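Local coordinates for protein amidohydrolase (Mycoplasma synoviae, PDB 3OVG) that hydrolyses 1,4-lactones, notably D-xylono- and L-arabino-1,4-lactone 5-phosphate, with two zinc ions in a TIM-barrel active site, at residues Glu18-Thr23 with Arg326-Asp331; Met194-Ala199 with Tyr226-Lys231; Val117-Ile122 with Ala170-Ala175; Cys25-Ile30 with Phe293-Leu298. One frame throughout, in Å; residues are numbered along the deposited sequence.

How the contacts relate
All four contacts belong to one TIM barrel, whose eight parallel strands run from 22-25 to 269-271. Contacts 1 and 4 follow each other on the first strand and the loop after it, their centres about 18 Å apart; their second segments come from the successive helices 313-327 and 296-309, so both join the start of the barrel to its end. In between along the chain come contact 3 (117-122 with 170-175) and then contact 2 (194-199 with 226-231), each pairing outer helices. These two touch where V198 CG1 meets L171 CD2 at 4.0 Å. Contact 4, which carries zinc ligands, lies about 30 Å centre to centre from contact 3, across the chain's centre.

Contact 1: Glu18-Thr23 with Arg326-Asp331; sequences EKLGIT and RVLAFD
The closure of the TIM barrel brings L20 and T23, at the entrance to the first strand 22-25, up against L328, at the C-terminal end of the last barrel helix. L328 does the work for its segment, and it meets its two partners with different parts of the side chain. Its CB is touched by CD1 of L20, at 4.1 Å, with the two leucines lying across each other at a slant. Further out, L328 CD1 comes tip to tip with T23 CG2 at 3.9 Å. That methyl is available because CG2 of T23 stands anti to its own backbone N, which puts OG1 beside the N instead (chi1 -54°). The threonine thus divides its labour: the methyl faces the leucine, while OG1 turns back along its own chain and donates to G21 O at 3.1 Å. This hydroxyl sits well above the carbonyl plane, 51° out of it, and spans the bend where G21 takes a positive phi (59°) as the chain swings into the strand. The contact is small, about 119 Å² in all, and entirely apolar across the two segments, with all three touching residues buried. K211 NZ donates hydrogen bonds to both R326 O and A329 O. Around the leucine, V67 of strand 63-68 packs on L328 as well as on T23, P324 of helix 313-327 also touches T23, and A8 of strand 7-10 lies against L20.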
loop_
_atom_site.group_PDB
_atom_site.type_symbol
_atom_site.label_atom_id
_atom_site.label_comp_id
_atom_site.label_asym_id
_atom_site.label_seq_id
_atom_site.Cartn_x
_atom_site.Cartn_y
_atom_site.Cartn_z
ATOM N N GLU A 18 18.845 -34.895 31.591
ATOM C CA GLU A 18 20.129 -35.317 31.023
ATOM C C GLU A 18 19.920 -35.802 29.610
ATOM O O GLU A 18 20.869 -35.965 28.882
ATOM C CB GLU A 18 20.755 -36.430 31.867
ATOM C CG GLU A 18 21.076 -36.001 33.319
ATOM C CD GLU A 18 19.848 -35.929 34.266
ATOM O OE1 GLU A 18 18.725 -36.410 33.937
ATOM O OE2 GLU A 18 20.028 -35.369 35.366
ATOM N N LYS A 19 18.659 -35.995 29.217
ATOM C CA LYS A 19 18.337 -36.543 27.903
ATOM C C LYS A 19 18.028 -35.410 26.893
ATOM O O LYS A 19 17.840 -35.655 25.708
ATOM C CB LYS A 19 17.133 -37.474 28.037
ATOM C CG LYS A 19 17.209 -38.748 27.249
ATOM C CD LYS A 19 17.609 -39.952 28.112
ATOM C CE LYS A 19 16.358 -40.588 28.749
ATOM N NZ LYS A 19 16.457 -42.076 28.980
ATOM N N LEU A 20 17.965 -34.179 27.378
ATOM C CA LEU A 20 17.775 -33.018 26.507
ATOM C C LEU A 20 18.915 -32.870 25.491
ATOM O O LEU A 20 18.654 -32.551 24.339
ATOM C CB LEU A 20 17.602 -31.722 27.331
ATOM C CG LEU A 20 16.228 -31.471 28.004
ATOM C CD1 LEU A 20 16.231 -30.392 29.111
ATOM C CD2 LEU A 20 15.141 -31.132 26.980
ATOM N N GLY A 21 20.165 -33.089 25.925
ATOM C CA GLY A 21 21.327 -32.921 25.061
ATOM C C GLY A 21 21.438 -31.502 24.517
ATOM O O GLY A 21 20.979 -30.542 25.165
ATOM N N ILE A 22 22.031 -31.365 23.329
ATOM C CA ILE A 22 22.120 -30.072 22.684
ATOM C C ILE A 22 20.712 -29.598 22.273
ATOM O O ILE A 22 19.960 -30.305 21.587
ATOM C CB ILE A 22 23.049 -30.100 21.477
ATOM C CG1 ILE A 22 24.493 -30.423 21.935
ATOM C CG2 ILE A 22 22.940 -28.787 20.730
ATOM C CD1 ILE A 22 25.581 -30.328 20.809
ATOM N N THR A 23 20.353 -28.403 22.734
ATOM C CA THR A 23 18.998 -27.902 22.585
ATOM C C THR A 23 18.952 -26.543 21.905
ATOM O O THR A 23 19.613 -25.584 22.310
ATOM C CB THR A 23 18.273 -27.778 23.961
ATOM O OG1 THR A 23 18.335 -29.033 24.653
ATOM C CG2 THR A 23 16.806 -27.347 23.777
ATOM N N ARG A 326 19.188 -26.720 32.778
ATOM C CA ARG A 326 18.743 -25.893 33.898
ATOM C C ARG A 326 17.408 -25.200 33.637
ATOM O O ARG A 326 16.459 -25.378 34.383
ATOM C CB ARG A 326 19.799 -24.842 34.247
ATOM C CG ARG A 326 19.335 -23.880 35.310
ATOM C CD ARG A 326 20.457 -22.935 35.769
ATOM N NE ARG A 326 20.914 -22.000 34.733
ATOM C CZ ARG A 326 20.184 -20.990 34.264
ATOM N NH1 ARG A 326 18.948 -20.796 34.712
ATOM N NH2 ARG A 326 20.677 -20.176 33.330
ATOM N N VAL A 327 17.327 -24.415 32.572
ATOM C CA VAL A 327 16.188 -23.517 32.397
ATOM C C VAL A 327 14.903 -24.219 31.934
ATOM O O VAL A 327 13.819 -23.683 32.139
ATOM C CB VAL A 327 16.517 -22.344 31.465
ATOM C CG1 VAL A 327 17.688 -21.561 32.013
ATOM C CG2 VAL A 327 16.824 -22.839 30.030
ATOM N N LEU A 328 15.024 -25.417 31.353
ATOM C CA LEU A 328 13.862 -26.151 30.846
ATOM C C LEU A 328 13.327 -27.194 31.834
ATOM O O LEU A 328 12.288 -27.811 31.582
ATOM C CB LEU A 328 14.189 -26.835 29.507
ATOM C CG LEU A 328 14.511 -25.904 28.324
ATOM C CD1 LEU A 328 14.894 -26.785 27.121
ATOM C CD2 LEU A 328 13.289 -25.072 27.962
ATOM N N ALA A 329 14.033 -27.398 32.950
ATOM C CA ALA A 329 13.609 -28.383 33.951
ATOM C C ALA A 329 12.378 -27.870 34.692
ATOM O O ALA A 329 12.342 -26.699 35.036
ATOM C CB ALA A 329 14.762 -28.638 34.944
ATOM N N PHE A 330 11.371 -28.698 34.948
ATOM C CA PHE A 330 10.265 -28.217 35.778
ATOM C C PHE A 330 10.715 -27.924 37.210
ATOM O O PHE A 330 11.543 -28.651 37.775
ATOM C CB PHE A 330 9.109 -29.223 35.794
ATOM C CG PHE A 330 8.109 -29.015 34.663
ATOM C CD1 PHE A 330 8.545 -28.866 33.355
ATOM C CD2 PHE A 330 6.752 -28.966 34.919
ATOM C CE1 PHE A 330 7.647 -28.680 32.310
ATOM C CE2 PHE A 330 5.827 -28.797 33.873
ATOM C CZ PHE A 330 6.265 -28.650 32.580
ATOM N N ASP A 331 10.164 -26.870 37.806
ATOM C CA ASP A 331 10.332 -26.644 39.243
ATOM C C ASP A 331 9.303 -27.498 39.927
ATOM O O ASP A 331 8.383 -27.994 39.260
ATOM C CB ASP A 331 10.020 -25.194 39.616
ATOM C CG ASP A 331 11.228 -24.320 39.575
ATOM O OD1 ASP A 331 12.324 -24.843 39.258
ATOM O OD2 ASP A 331 11.077 -23.123 39.867
#

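Contact 2: Met194-Ala199 with Tyr226-Lys231; sequences MALEVA and YEKVIK
L196 and V229 meet where 194-199 and 226-231 come closest, their CA atoms only 5.2 Å apart. V229 CG2 is the atom pressed in: it lies 4.0 Å from L196 N and about as far from L196 CA, so the methyl rests on the backbone of the other helix more than on a side chain. Its nearest side-chain partner in L196 is CB, at 4.2 Å. A195 and A199, one turn apart, also point their CB atoms toward the other helix. These are successive outer helices of the TIM barrel, 195-205 and 223-233, with strand 212-215 between them in the chain. With CG anti to its backbone N (chi1 179°), L196 carries its branch to K228, where CD2 meets CE of the lysine at 3.8 Å and the two chains cross obliquely. K228 runs extended as far as CE and bends only at its last torsion, 52°, its NZ forming a salt bridge with E232 one turn on. R301 of a neighbouring subunit packs on both L196 and K228 and makes a salt bridge to E197 OE2. Y225 OH is hydrogen-bonded to L196 N, the same nitrogen that V229 CG2 rests against.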
loop_
_atom_site.group_PDB
_atom_site.type_symbol
_atom_site.label_atom_id
_atom_site.label_comp_id
_atom_site.label_asym_id
_atom_site.label_seq_id
_atom_site.Cartn_x
_atom_site.Cartn_y
_atom_site.Cartn_z
HETATM N N MSE A 194 12.577 -3.663 26.164
HETATM C CA MSE A 194 11.832 -3.921 27.404
HETATM C C MSE A 194 12.213 -5.224 28.090
HETATM O O MSE A 194 11.467 -5.734 28.943
HETATM C CB MSE A 194 10.326 -3.943 27.125
HETATM C CG MSE A 194 9.840 -2.746 26.329
HETATM SE SE MSE A 194 10.171 -1.070 27.302
HETATM C CE MSE A 194 8.845 -1.254 28.805
ATOM N N ALA A 195 13.373 -5.763 27.740
ATOM C CA ALA A 195 13.753 -7.079 28.261
ATOM C C ALA A 195 13.933 -7.034 29.788
ATOM O O ALA A 195 13.517 -7.944 30.505
ATOM C CB ALA A 195 15.003 -7.564 27.588
ATOM N N LEU A 196 14.555 -5.961 30.271
ATOM C CA LEU A 196 14.778 -5.789 31.702
ATOM C C LEU A 196 13.417 -5.824 32.418
ATOM O O LEU A 196 13.238 -6.457 33.451
ATOM C CB LEU A 196 15.452 -4.433 31.944
ATOM C CG LEU A 196 15.736 -4.063 33.398
ATOM C CD1 LEU A 196 16.621 -5.150 34.065
ATOM C CD2 LEU A 196 16.383 -2.695 33.475
ATOM N N GLU A 197 12.456 -5.129 31.839
ATOM C CA GLU A 197 11.176 -4.938 32.471
ATOM C C GLU A 197 10.340 -6.233 32.427
ATOM O O GLU A 197 9.702 -6.578 33.399
ATOM C CB GLU A 197 10.457 -3.742 31.833
ATOM C CG GLU A 197 11.085 -2.369 32.216
ATOM C CD GLU A 197 12.406 -2.121 31.499
ATOM O OE1 GLU A 197 12.574 -2.615 30.377
ATOM O OE2 GLU A 197 13.278 -1.439 32.042
ATOM N N VAL A 198 10.373 -6.954 31.315
ATOM C CA VAL A 198 9.779 -8.285 31.260
ATOM C C VAL A 198 10.312 -9.156 32.420
ATOM O O VAL A 198 9.525 -9.724 33.204
ATOM C CB VAL A 198 10.057 -8.945 29.938
ATOM C CG1 VAL A 198 9.851 -10.471 30.077
ATOM C CG2 VAL A 198 9.152 -8.325 28.882
ATOM N N ALA A 199 11.633 -9.198 32.557
ATOM C CA ALA A 199 12.307 -9.908 33.660
ATOM C C ALA A 199 11.778 -9.505 35.030
ATOM O O ALA A 199 11.328 -10.352 35.805
ATOM C CB ALA A 199 13.875 -9.738 33.601
ATOM N N TYR A 226 22.748 -6.246 27.950
ATOM C CA TYR A 226 22.694 -7.696 28.118
ATOM C C TYR A 226 23.161 -8.028 29.538
ATOM O O TYR A 226 22.547 -8.799 30.295
ATOM C CB TYR A 226 23.650 -8.418 27.135
ATOM C CG TYR A 226 23.259 -8.383 25.684
ATOM C CD1 TYR A 226 22.015 -7.912 25.277
ATOM C CD2 TYR A 226 24.129 -8.876 24.705
ATOM C CE1 TYR A 226 21.671 -7.897 23.924
ATOM C CE2 TYR A 226 23.793 -8.860 23.367
ATOM C CZ TYR A 226 22.569 -8.382 22.980
ATOM O OH TYR A 226 22.241 -8.394 21.642
ATOM N N GLU A 227 24.274 -7.402 29.877
ATOM C CA GLU A 227 24.930 -7.648 31.127
ATOM C C GLU A 227 24.057 -7.186 32.306
ATOM O O GLU A 227 23.932 -7.902 33.316
ATOM C CB GLU A 227 26.301 -6.940 31.113
ATOM C CG GLU A 227 26.985 -6.978 32.434
ATOM C CD GLU A 227 28.351 -6.276 32.359
ATOM O OE1 GLU A 227 28.504 -5.358 31.516
ATOM O OE2 GLU A 227 29.236 -6.650 33.151
ATOM N N LYS A 228 23.452 -6.006 32.145
ATOM C CA LYS A 228 22.556 -5.416 33.136
ATOM C C LYS A 228 21.385 -6.352 33.439
ATOM O O LYS A 228 21.023 -6.577 34.615
ATOM C CB LYS A 228 21.996 -4.071 32.641
ATOM C CG LYS A 228 21.125 -3.308 33.694
ATOM C CD LYS A 228 20.523 -2.018 33.091
ATOM C CE LYS A 228 19.821 -1.116 34.109
ATOM N NZ LYS A 228 20.683 -0.807 35.301
ATOM N N VAL A 229 20.783 -6.873 32.379
ATOM C CA VAL A 229 19.591 -7.711 32.530
ATOM C C VAL A 229 19.943 -8.975 33.294
ATOM O O VAL A 229 19.308 -9.307 34.287
ATOM C CB VAL A 229 18.990 -8.111 31.183
ATOM C CG1 VAL A 229 17.882 -9.134 31.392
ATOM C CG2 VAL A 229 18.472 -6.868 30.457
ATOM N N ILE A 230 20.982 -9.658 32.842
ATOM C CA ILE A 230 21.422 -10.870 33.507
ATOM C C ILE A 230 21.773 -10.625 34.981
ATOM O O ILE A 230 21.277 -11.339 35.873
ATOM C CB ILE A 230 22.583 -11.542 32.752
ATOM C CG1 ILE A 230 22.066 -12.080 31.404
ATOM C CG2 ILE A 230 23.196 -12.650 33.601
ATOM C CD1 ILE A 230 23.132 -12.396 30.388
ATOM N N LYS A 231 22.603 -9.618 35.221
ATOM C CA LYS A 231 23.091 -9.341 36.560
ATOM C C LYS A 231 22.015 -8.820 37.517
ATOM O O LYS A 231 22.045 -9.159 38.686
ATOM C CB LYS A 231 24.259 -8.363 36.520
ATOM C CG LYS A 231 25.584 -9.042 36.261
ATOM C CD LYS A 231 26.658 -8.041 35.929
ATOM C CE LYS A 231 28.033 -8.727 35.962
ATOM N NZ LYS A 231 29.154 -7.736 35.776
#

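Contact 3: Val117-Ile122 with Ala170-Ala175; sequences VPTEEI and ALEVAA
T119 and I122, one turn apart, both press methyl groups on V173, and CG2 of the valine is what they share. I122 CG2 is the closer, at 3.6 Å, and it also touches V173 CG1 at 3.8 Å, so the isoleucine's branch methyl bridges the fork of the valine from a direction about perpendicular to it. T119 arrives differently: its CG2 lies 3.7 Å from V173 CG2, the two side chains sliding past each other in opposite senses. A chi1 of -56° stations T119 CG2 anti to the backbone N, so the methyl and not the hydroxyl faces the valine. These are outer helices of the TIM barrel: 119-131 comes between the third strand, 94-97, and the fourth, 157-160, and 165-181 follows the fourth. The part of helix 119-131 involved is its first turn, starting from P118 at the N-cap position, whose O receives I122 N at 3.2 Å.

The second kind of contact sets a methyl against a carboxylate. T119 CG2 stands 3.9 Å from E172 OE2 and nearly as close to CD and CG, with the two side chains at about a right angle. E172 reaches across in extended form, and its charge is met outside the two segments: OE2 forms a salt bridge with R176 NH1 a turn further along the same helix, and OE1 one with K349 NZ from helix 343-351. The carboxylate is thereby gripped at both oxygens. K169 NZ, also on helix 165-181, is hydrogen-bonded to V117 O, while Y137 of a neighbouring subunit packs on V117 and P118.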
loop_
_atom_site.group_PDB
_atom_site.type_symbol
_atom_site.label_atom_id
_atom_site.label_comp_id
_atom_site.label_asym_id
_atom_site.label_seq_id
_atom_site.Cartn_x
_atom_site.Cartn_y
_atom_site.Cartn_z
ATOM N N VAL A 117 -11.239 -12.283 28.581
ATOM C CA VAL A 117 -11.371 -13.328 29.608
ATOM C C VAL A 117 -10.545 -13.042 30.868
ATOM O O VAL A 117 -9.372 -12.660 30.768
ATOM C CB VAL A 117 -11.021 -14.709 28.999
ATOM C CG1 VAL A 117 -11.013 -15.826 30.070
ATOM C CG2 VAL A 117 -11.993 -15.008 27.830
ATOM N N PRO A 118 -11.150 -13.210 32.051
ATOM C CA PRO A 118 -10.446 -12.940 33.311
ATOM C C PRO A 118 -9.175 -13.767 33.418
ATOM O O PRO A 118 -9.157 -14.957 33.114
ATOM C CB PRO A 118 -11.454 -13.379 34.395
ATOM C CG PRO A 118 -12.784 -13.316 33.730
ATOM C CD PRO A 118 -12.526 -13.677 32.277
ATOM N N THR A 119 -8.105 -13.118 33.843
ATOM C CA THR A 119 -6.802 -13.756 33.948
ATOM C C THR A 119 -6.884 -15.144 34.558
ATOM O O THR A 119 -6.345 -16.107 34.007
ATOM C CB THR A 119 -5.875 -12.866 34.762
ATOM O OG1 THR A 119 -5.848 -11.584 34.138
ATOM C CG2 THR A 119 -4.446 -13.452 34.831
ATOM N N GLU A 120 -7.566 -15.237 35.698
ATOM C CA GLU A 120 -7.769 -16.488 36.416
ATOM C C GLU A 120 -8.224 -17.640 35.498
ATOM O O GLU A 120 -7.710 -18.750 35.598
ATOM C CB GLU A 120 -8.807 -16.217 37.518
ATOM C CG GLU A 120 -9.025 -17.301 38.497
ATOM C CD GLU A 120 -10.270 -17.047 39.399
ATOM O OE1 GLU A 120 -10.653 -15.863 39.636
ATOM O OE2 GLU A 120 -10.864 -18.048 39.866
ATOM N N GLU A 121 -9.193 -17.388 34.615
ATOM C CA GLU A 121 -9.673 -18.435 33.701
ATOM C C GLU A 121 -8.638 -18.745 32.606
ATOM O O GLU A 121 -8.494 -19.876 32.155
ATOM C CB GLU A 121 -10.991 -18.023 33.029
ATOM C CG GLU A 121 -12.165 -17.797 34.010
ATOM C CD GLU A 121 -12.557 -19.071 34.711
ATOM O OE1 GLU A 121 -12.579 -20.138 34.048
ATOM O OE2 GLU A 121 -12.847 -19.012 35.927
ATOM N N ILE A 122 -7.944 -17.722 32.155
ATOM C CA ILE A 122 -6.901 -17.937 31.155
ATOM C C ILE A 122 -5.801 -18.821 31.748
ATOM O O ILE A 122 -5.340 -19.756 31.090
ATOM C CB ILE A 122 -6.337 -16.605 30.629
ATOM C CG1 ILE A 122 -7.430 -15.919 29.819
ATOM C CG2 ILE A 122 -5.040 -16.844 29.787
ATOM C CD1 ILE A 122 -7.118 -14.512 29.391
ATOM N N ALA A 170 -0.550 -11.119 29.865
ATOM C CA ALA A 170 -0.012 -12.401 29.414
ATOM C C ALA A 170 1.222 -12.759 30.240
ATOM O O ALA A 170 1.456 -13.939 30.521
ATOM C CB ALA A 170 0.323 -12.354 27.911
ATOM N N LEU A 171 1.975 -11.751 30.694
ATOM C CA LEU A 171 3.117 -12.027 31.577
ATOM C C LEU A 171 2.636 -12.593 32.910
ATOM O O LEU A 171 3.231 -13.508 33.457
ATOM C CB LEU A 171 3.996 -10.764 31.811
ATOM C CG LEU A 171 4.835 -10.312 30.605
ATOM C CD1 LEU A 171 5.466 -8.957 30.868
ATOM C CD2 LEU A 171 5.917 -11.330 30.315
ATOM N N GLU A 172 1.538 -12.058 33.424
ATOM C CA GLU A 172 0.973 -12.542 34.675
ATOM C C GLU A 172 0.479 -13.973 34.437
ATOM O O GLU A 172 0.663 -14.863 35.259
ATOM C CB GLU A 172 -0.183 -11.638 35.171
ATOM C CG GLU A 172 -0.896 -12.248 36.386
ATOM C CD GLU A 172 -1.882 -11.316 37.064
ATOM O OE1 GLU A 172 -1.887 -10.111 36.784
ATOM O OE2 GLU A 172 -2.669 -11.808 37.886
ATOM N N VAL A 173 -0.140 -14.201 33.292
ATOM C CA VAL A 173 -0.610 -15.540 32.987
ATOM C C VAL A 173 0.596 -16.510 32.956
ATOM O O VAL A 173 0.551 -17.606 33.517
ATOM C CB VAL A 173 -1.401 -15.574 31.665
ATOM C CG1 VAL A 173 -1.497 -17.025 31.148
ATOM C CG2 VAL A 173 -2.804 -14.946 31.848
ATOM N N ALA A 174 1.696 -16.081 32.350
ATOM C CA ALA A 174 2.874 -16.942 32.258
ATOM C C ALA A 174 3.445 -17.215 33.658
ATOM O O ALA A 174 3.748 -18.344 34.008
ATOM C CB ALA A 174 3.912 -16.280 31.396
ATOM N N ALA A 175 3.600 -16.168 34.456
ATOM C CA ALA A 175 4.168 -16.313 35.801
ATOM C C ALA A 175 3.299 -17.238 36.648
ATOM O O ALA A 175 3.808 -18.123 37.337
ATOM C CB ALA A 175 4.354 -14.933 36.479
#

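Contact 4: Cys25-Ile30 with Phe293-Leu298; sequences CHDHFI and FGLAYL. With ZN (zinc ion), chain G.
D27 and F29 receive L295 from one side of the H-x-H zinc motif that ends the first strand of the TIM barrel, as in other amidohydrolases. L295 splits its two methyls between them. The L295 and D27 side chains run past each other in opposite directions, bringing CD1 to 3.7 Å from D27 OD2; CD2 approaches F29 CZ at 3.7 Å, the leucine slanting across the end of the ring. F29 CG stands anti to its own carbonyl carbon (chi1 -75°), a torsion that brings the far end of the ring nearer to L295. Beyond, F55 of helix 48-60 meets the F29 ring with its plane only about 15° away, and E54 OE2 takes the hydrogen bond of L295 N. H26 and H28, before and after D27, serve the metal: their NE2 atoms bind the zinc at 2.4 Å for H26 and 2.3 Å for H28. D274, the carbamate of carboxylated K155 and two waters are its other ligands. In the second shell, H26 ND1 is hydrogen-bonded to S215 OG, and H28 ND1 to D70 OD2. D27 itself is fixed through OD1, which accepts A275 N and also H28 N, the latter at 2.9 Å on its anti lone pair with an N-H...O angle of 141°.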
loop_
_atom_site.group_PDB
_atom_site.type_symbol
_atom_site.label_atom_id
_atom_site.label_comp_id
_atom_site.label_asym_id
_atom_site.label_seq_id
_atom_site.Cartn_x
_atom_site.Cartn_y
_atom_site.Cartn_z
ATOM N N CYS A 25 16.741 -23.612 21.585
ATOM C CA CYS A 25 15.753 -23.164 22.573
ATOM C C CYS A 25 14.590 -22.339 22.028
ATOM O O CYS A 25 13.700 -21.964 22.791
ATOM C CB CYS A 25 16.432 -22.418 23.731
ATOM S SG CYS A 25 17.353 -23.567 24.815
ATOM N N HIS A 26 14.572 -22.087 20.722
ATOM C CA HIS A 26 13.494 -21.318 20.120
ATOM C C HIS A 26 13.507 -21.496 18.611
ATOM O O HIS A 26 14.371 -20.977 17.929
ATOM C CB HIS A 26 13.614 -19.841 20.523
ATOM C CG HIS A 26 12.534 -18.960 19.980
ATOM N ND1 HIS A 26 12.076 -17.843 20.654
ATOM C CD2 HIS A 26 11.828 -19.023 18.824
ATOM C CE1 HIS A 26 11.151 -17.247 19.923
ATOM N NE2 HIS A 26 10.982 -17.941 18.808
ATOM N N ASP A 27 12.542 -22.256 18.099
ATOM C CA ASP A 27 12.521 -22.539 16.680
ATOM C C ASP A 27 11.145 -22.977 16.218
ATOM O O ASP A 27 10.188 -22.961 17.013
ATOM C CB ASP A 27 13.590 -23.584 16.343
ATOM C CG ASP A 27 14.360 -23.218 15.091
ATOM O OD1 ASP A 27 13.704 -22.774 14.125
ATOM O OD2 ASP A 27 15.604 -23.349 15.075
ATOM N N HIS A 28 11.035 -23.380 14.955
ATOM C CA HIS A 28 9.730 -23.627 14.384
ATOM C C HIS A 28 9.845 -24.681 13.333
ATOM O O HIS A 28 10.906 -24.867 12.783
ATOM C CB HIS A 28 9.161 -22.357 13.737
ATOM C CG HIS A 28 9.043 -21.223 14.687
ATOM N ND1 HIS A 28 7.946 -21.052 15.496
ATOM C CD2 HIS A 28 9.915 -20.241 15.016
ATOM C CE1 HIS A 28 8.134 -20.005 16.275
ATOM N NE2 HIS A 28 9.327 -19.503 16.008
ATOM N N PHE A 29 8.731 -25.337 13.034
ATOM C CA PHE A 29 8.664 -26.195 11.867
ATOM C C PHE A 29 7.351 -25.972 11.143
ATOM O O PHE A 29 7.331 -25.694 9.940
ATOM C CB PHE A 29 8.816 -27.661 12.266
ATOM C CG PHE A 29 10.222 -28.040 12.624
ATOM C CD1 PHE A 29 11.233 -27.980 11.673
ATOM C CD2 PHE A 29 10.530 -28.470 13.898
ATOM C CE1 PHE A 29 12.573 -28.340 12.008
ATOM C CE2 PHE A 29 11.848 -28.828 14.235
ATOM C CZ PHE A 29 12.865 -28.777 13.281
ATOM N N ILE A 30 6.256 -26.116 11.890
ATOM C CA ILE A 30 4.927 -25.885 11.360
ATOM C C ILE A 30 4.344 -24.577 11.903
ATOM O O ILE A 30 4.289 -24.369 13.121
ATOM C CB ILE A 30 3.994 -27.047 11.743
ATOM C CG1 ILE A 30 4.614 -28.387 11.285
ATOM C CG2 ILE A 30 2.578 -26.809 11.161
ATOM C CD1 ILE A 30 4.661 -28.565 9.777
ATOM N N PHE A 293 20.221 -21.419 4.057
ATOM C CA PHE A 293 20.760 -22.079 5.238
ATOM C C PHE A 293 19.648 -22.320 6.231
ATOM O O PHE A 293 18.635 -21.618 6.224
ATOM C CB PHE A 293 21.868 -21.236 5.894
ATOM C CG PHE A 293 23.133 -21.208 5.101
ATOM C CD1 PHE A 293 23.822 -22.390 4.846
ATOM C CD2 PHE A 293 23.605 -20.031 4.569
ATOM C CE1 PHE A 293 24.971 -22.383 4.077
ATOM C CE2 PHE A 293 24.771 -20.012 3.801
ATOM C CZ PHE A 293 25.448 -21.186 3.558
ATOM N N GLY A 294 19.849 -23.303 7.100
ATOM C CA GLY A 294 18.889 -23.613 8.152
ATOM C C GLY A 294 19.565 -24.024 9.458
ATOM O O GLY A 294 20.570 -23.419 9.882
ATOM N N LEU A 295 19.035 -25.064 10.086
ATOM C CA LEU A 295 19.517 -25.507 11.395
ATOM C C LEU A 295 21.000 -25.941 11.356
ATOM O O LEU A 295 21.729 -25.667 12.295
ATOM C CB LEU A 295 18.599 -26.609 11.970
ATOM C CG LEU A 295 17.248 -26.238 12.638
ATOM C CD1 LEU A 295 16.542 -25.097 11.962
ATOM C CD2 LEU A 295 16.278 -27.444 12.811
ATOM N N ALA A 296 21.468 -26.561 10.270
ATOM C CA ALA A 296 22.850 -27.040 10.239
ATOM C C ALA A 296 23.853 -25.887 10.317
ATOM O O ALA A 296 24.985 -26.061 10.788
ATOM C CB ALA A 296 23.118 -27.923 8.999
ATOM N N TYR A 297 23.435 -24.721 9.834
ATOM C CA TYR A 297 24.248 -23.495 9.880
ATOM C C TYR A 297 24.778 -23.201 11.288
ATOM O O TYR A 297 25.900 -22.671 11.441
ATOM C CB TYR A 297 23.428 -22.300 9.404
ATOM C CG TYR A 297 24.198 -20.980 9.225
ATOM C CD1 TYR A 297 24.181 -20.020 10.219
ATOM C CD2 TYR A 297 24.884 -20.682 8.034
ATOM C CE1 TYR A 297 24.844 -18.804 10.064
ATOM C CE2 TYR A 297 25.557 -19.469 7.869
ATOM C CZ TYR A 297 25.537 -18.538 8.906
ATOM O OH TYR A 297 26.161 -17.321 8.809
ATOM N N LEU A 298 23.977 -23.533 12.311
ATOM C CA LEU A 298 24.393 -23.313 13.690
ATOM C C LEU A 298 25.771 -23.950 13.919
ATOM O O LEU A 298 26.686 -23.307 14.423
ATOM C CB LEU A 298 23.363 -23.873 14.686
ATOM C CG LEU A 298 23.831 -23.783 16.146
ATOM C CD1 LEU A 298 24.003 -22.325 16.528
ATOM C CD2 LEU A 298 22.893 -24.474 17.118
HETATM ZN ZN ZN G . 9.909 -17.412 16.740
HETATM O O HOH W 1 10.491 -15.159 16.386
HETATM O O HOH W 2 8.708 -16.692 14.663
#